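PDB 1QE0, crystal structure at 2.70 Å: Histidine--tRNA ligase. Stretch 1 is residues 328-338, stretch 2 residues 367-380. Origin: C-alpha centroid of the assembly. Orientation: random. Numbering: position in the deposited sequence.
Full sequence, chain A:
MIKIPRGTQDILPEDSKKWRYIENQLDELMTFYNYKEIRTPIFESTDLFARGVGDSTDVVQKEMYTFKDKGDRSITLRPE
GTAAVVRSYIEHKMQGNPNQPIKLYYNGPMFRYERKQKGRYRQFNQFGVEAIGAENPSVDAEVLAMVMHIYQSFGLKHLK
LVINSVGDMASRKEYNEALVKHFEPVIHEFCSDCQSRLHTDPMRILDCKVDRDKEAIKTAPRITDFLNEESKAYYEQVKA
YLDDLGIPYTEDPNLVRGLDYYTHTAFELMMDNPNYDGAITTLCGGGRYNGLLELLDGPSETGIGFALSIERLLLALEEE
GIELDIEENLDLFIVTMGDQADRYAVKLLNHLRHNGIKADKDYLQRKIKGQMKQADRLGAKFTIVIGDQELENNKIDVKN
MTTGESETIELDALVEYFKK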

# COMPACT_ATOMS: atom_id res chain seq x y z
N GLU A 328 6.80 17.10 -0.72
CA GLU A 328 6.32 17.46 0.63
C GLU A 328 6.46 18.94 1.06
O GLU A 328 7.19 19.26 2.01
CB GLU A 328 6.97 16.54 1.66
CG GLU A 328 5.97 15.95 2.66
CD GLU A 328 6.11 16.51 4.06
OE1 GLU A 328 6.65 15.78 4.93
OE2 GLU A 328 5.71 17.68 4.27
N ASN A 329 5.70 19.82 0.40
CA ASN A 329 5.76 21.26 0.65
C ASN A 329 4.38 21.86 0.57
O ASN A 329 3.62 21.52 -0.32
CB ASN A 329 6.60 21.92 -0.45
CG ASN A 329 7.96 22.35 0.02
OD1 ASN A 329 8.60 21.68 0.84
ND2 ASN A 329 8.44 23.47 -0.52
N LEU A 330 4.07 22.79 1.46
CA LEU A 330 2.79 23.47 1.45
C LEU A 330 2.87 24.52 0.35
O LEU A 330 3.89 25.19 0.22
CB LEU A 330 2.59 24.19 2.79
CG LEU A 330 1.19 24.36 3.37
CD1 LEU A 330 0.55 23.01 3.58
CD2 LEU A 330 1.29 25.06 4.69
N ASP A 331 1.83 24.67 -0.45
CA ASP A 331 1.83 25.69 -1.50
C ASP A 331 1.66 27.11 -1.01
O ASP A 331 2.27 28.00 -1.55
CB ASP A 331 0.69 25.47 -2.49
CG ASP A 331 1.08 24.61 -3.62
OD1 ASP A 331 0.74 23.41 -3.57
OD2 ASP A 331 1.69 25.16 -4.57
N LEU A 332 0.83 27.34 0.00
CA LEU A 332 0.56 28.68 0.46
C LEU A 332 0.29 28.73 1.93
O LEU A 332 -0.58 27.99 2.40
CB LEU A 332 -0.72 29.17 -0.19
CG LEU A 332 -0.98 30.66 -0.42
CD1 LEU A 332 -2.47 30.90 -0.42
CD2 LEU A 332 -0.30 31.54 0.62
N PHE A 333 1.02 29.57 2.67
CA PHE A 333 0.72 29.71 4.08
C PHE A 333 0.12 31.11 4.28
O PHE A 333 0.65 32.12 3.76
CB PHE A 333 1.93 29.48 4.96
CG PHE A 333 1.57 29.37 6.43
CD1 PHE A 333 1.27 28.15 6.98
CD2 PHE A 333 1.55 30.49 7.26
CE1 PHE A 333 0.95 28.04 8.32
CE2 PHE A 333 1.22 30.39 8.61
CZ PHE A 333 0.92 29.16 9.14
N ILE A 334 -1.05 31.15 4.93
CA ILE A 334 -1.78 32.39 5.17
C ILE A 334 -1.50 32.99 6.54
O ILE A 334 -1.76 32.36 7.58
CB ILE A 334 -3.29 32.14 4.99
CG1 ILE A 334 -3.56 31.70 3.55
CG2 ILE A 334 -4.07 33.38 5.29
CD1 ILE A 334 -4.95 31.19 3.34
N VAL A 335 -0.90 34.19 6.51
CA VAL A 335 -0.54 34.99 7.68
C VAL A 335 -1.62 36.04 7.79
O VAL A 335 -1.82 36.79 6.83
CB VAL A 335 0.76 35.73 7.44
CG1 VAL A 335 1.06 36.67 8.61
CG2 VAL A 335 1.88 34.73 7.19
N THR A 336 -2.32 36.09 8.92
CA THR A 336 -3.43 37.05 9.13
C THR A 336 -3.24 38.02 10.29
O THR A 336 -2.61 37.69 11.31
CB THR A 336 -4.73 36.31 9.36
OG1 THR A 336 -4.53 35.30 10.35
CG2 THR A 336 -5.20 35.66 8.08
N MET A 337 -3.80 39.22 10.15
CA MET A 337 -3.69 40.25 11.17
C MET A 337 -5.04 40.58 11.75
O MET A 337 -5.88 41.16 11.07
CB MET A 337 -3.08 41.53 10.59
CG MET A 337 -1.79 41.30 9.83
SD MET A 337 -0.72 40.25 10.78
CE MET A 337 0.13 41.47 11.71
N GLY A 338 -5.27 40.19 12.99
CA GLY A 338 -6.56 40.48 13.59
C GLY A 338 -7.73 39.62 13.12
O GLY A 338 -7.69 39.07 12.02
N LYS A 367 2.68 36.08 16.51
CA LYS A 367 3.17 37.30 15.86
C LYS A 367 3.63 36.96 14.45
O LYS A 367 4.06 35.83 14.21
CB LYS A 367 4.38 37.84 16.63
CG LYS A 367 4.33 37.57 18.11
CD LYS A 367 5.73 37.65 18.74
CE LYS A 367 6.26 39.09 18.86
NZ LYS A 367 5.65 39.89 19.99
N ILE A 368 3.66 37.94 13.55
CA ILE A 368 4.12 37.72 12.17
C ILE A 368 5.43 36.92 12.13
O ILE A 368 5.54 35.99 11.36
CB ILE A 368 4.45 39.03 11.39
CG1 ILE A 368 3.34 40.05 11.45
CG2 ILE A 368 4.70 38.75 9.90
CD1 ILE A 368 3.68 41.26 10.56
N LYS A 369 6.43 37.28 12.92
CA LYS A 369 7.68 36.53 12.86
C LYS A 369 7.38 35.05 13.04
O LYS A 369 7.86 34.23 12.27
CB LYS A 369 8.67 37.01 13.93
CG LYS A 369 10.05 36.34 13.85
CD LYS A 369 11.07 36.94 14.84
CE LYS A 369 12.51 36.40 14.60
NZ LYS A 369 13.62 36.98 15.47
N GLY A 370 6.48 34.76 13.97
CA GLY A 370 6.09 33.39 14.31
C GLY A 370 5.26 32.70 13.25
O GLY A 370 5.32 31.47 13.07
N GLN A 371 4.42 33.48 12.58
CA GLN A 371 3.64 32.92 11.52
C GLN A 371 4.57 32.67 10.34
O GLN A 371 4.58 31.56 9.79
CB GLN A 371 2.50 33.85 11.15
CG GLN A 371 1.32 33.71 12.11
CD GLN A 371 0.22 34.62 11.75
OE1 GLN A 371 -0.25 34.60 10.62
NE2 GLN A 371 -0.15 35.51 12.65
N MET A 372 5.41 33.66 10.01
CA MET A 372 6.38 33.54 8.93
C MET A 372 7.33 32.37 9.16
O MET A 372 7.72 31.68 8.21
CB MET A 372 7.18 34.82 8.80
CG MET A 372 6.36 36.01 8.42
SD MET A 372 5.70 35.97 6.75
CE MET A 372 6.83 34.93 5.88
N LYS A 373 7.72 32.14 10.40
CA LYS A 373 8.59 31.01 10.69
C LYS A 373 7.83 29.69 10.40
O LYS A 373 8.37 28.78 9.80
CB LYS A 373 9.06 31.04 12.15
CG LYS A 373 10.01 32.16 12.45
CD LYS A 373 10.56 32.08 13.85
CE LYS A 373 11.63 33.17 14.07
NZ LYS A 373 12.36 33.06 15.38
N GLN A 374 6.56 29.63 10.80
CA GLN A 374 5.74 28.44 10.61
C GLN A 374 5.63 28.18 9.13
O GLN A 374 5.82 27.05 8.65
CB GLN A 374 4.38 28.63 11.27
CG GLN A 374 3.39 27.47 11.12
CD GLN A 374 3.78 26.14 11.77
OE1 GLN A 374 4.75 26.02 12.52
NE2 GLN A 374 3.02 25.11 11.45
N ALA A 375 5.40 29.26 8.38
CA ALA A 375 5.31 29.15 6.94
C ALA A 375 6.57 28.44 6.47
O ALA A 375 6.49 27.43 5.78
CB ALA A 375 5.23 30.52 6.31
N ASP A 376 7.72 28.90 6.95
CA ASP A 376 9.03 28.37 6.59
C ASP A 376 9.20 26.94 7.05
O ASP A 376 9.72 26.10 6.32
CB ASP A 376 10.11 29.26 7.20
CG ASP A 376 11.49 28.93 6.72
OD1 ASP A 376 11.81 29.31 5.57
OD2 ASP A 376 12.26 28.33 7.52
N ARG A 377 8.70 26.65 8.24
CA ARG A 377 8.80 25.33 8.82
C ARG A 377 7.99 24.31 7.98
O ARG A 377 8.46 23.21 7.68
CB ARG A 377 8.32 25.39 10.28
CG ARG A 377 8.24 24.06 11.02
CD ARG A 377 8.34 24.25 12.52
NE ARG A 377 7.45 25.28 13.04
CZ ARG A 377 7.82 26.54 13.30
NH1 ARG A 377 6.95 27.42 13.79
NH2 ARG A 377 9.06 26.94 13.06
N LEU A 378 6.79 24.70 7.57
CA LEU A 378 5.93 23.86 6.75
C LEU A 378 6.38 23.77 5.29
O LEU A 378 5.80 23.03 4.50
CB LEU A 378 4.53 24.46 6.77
CG LEU A 378 3.61 24.08 7.91
CD1 LEU A 378 4.36 23.71 9.14
CD2 LEU A 378 2.70 25.23 8.17
N GLY A 379 7.40 24.54 4.91
CA GLY A 379 7.83 24.51 3.53
C GLY A 379 6.95 25.30 2.55
O GLY A 379 7.02 25.09 1.33
N ALA A 380 6.14 26.23 3.08
CA ALA A 380 5.28 27.08 2.26
C ALA A 380 6.03 27.72 1.12
O ALA A 380 6.87 28.59 1.34
CB ALA A 380 4.69 28.15 3.10

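A strand packed against a helix offers its partner alternate residues, and the rotamers along the shared face set which atoms meet between the two backbones. This pair from a histidine--tRNA ligase is a compact example. Strand 332-336 and helix 368-377 run almost exactly antiparallel, at 173°, with their axes 8.6 Å apart at closest approach. Leu332 and Ile334 turn their CA-to-CB bonds away from the helix, whereas Phe333, between them, points toward it.

Phe333 is the centre of the contact. Its t rotamer (chi1 -169°), with chi2 at 90°, lays the ring along the helix, with Ala375 CA over one face. Ala375 adds only a methyl group here: Phe333 CB lies 3.7 Å from Ala375 CB and 3.6 Å from Ala380 CB, so methyl groups pack about the base of the aromatic side chain. Farther out, Phe333 CE1 comes within 3.3 Å of Leu378 CD2, a tight apolar contact, and Phe333 CZ meets the aliphatic Gln374 CG at 3.6 Å. Leu378, m at chi1 but between wells at chi2 (27°), also brings CD2 to 3.8 Å from Leu330 CD2, so one methyl touches both neighbours.

Gln371 shows how a polar side chain can serve a buried interface. With chi1 m and chi2 t, it reaches toward the strand and places its carboxamide beside the backbone, where Thr336 N donates a hydrogen bond to Gln371 OE1 (3.1 Å, 138° at the hydrogen). A backbone amide thereby gains an acceptor from the helix. Gln371 NE2 is hydrogen-bonded just outside the stretches, so both ends of the amide are used. Val335 flanks it: in its t rotamer, Val335 CG2 lies 4.0 Å from Met372 SD, while Val335 CG1 is a looser 4.4 Å from Ile368 CG2. At the margin Met337, m at all three chi angles, curls its end nearer the helix, bringing Met337 CE to 3.5 Å from Ile368 CG1.

At the other end the helix closes in a Schellman motif, with Gly379 N bonded to Asp376 O (3.1 Å) and Ala380 N to Ala375 O (3.0 Å). Gly379 has positive phi (78°), and a CB there would jam against the preceding carbonyl, which by itself calls for glycine. The two backbones are close here: Ala380 CA makes a CA-H...O contact of 3.1 Å with Leu330 O.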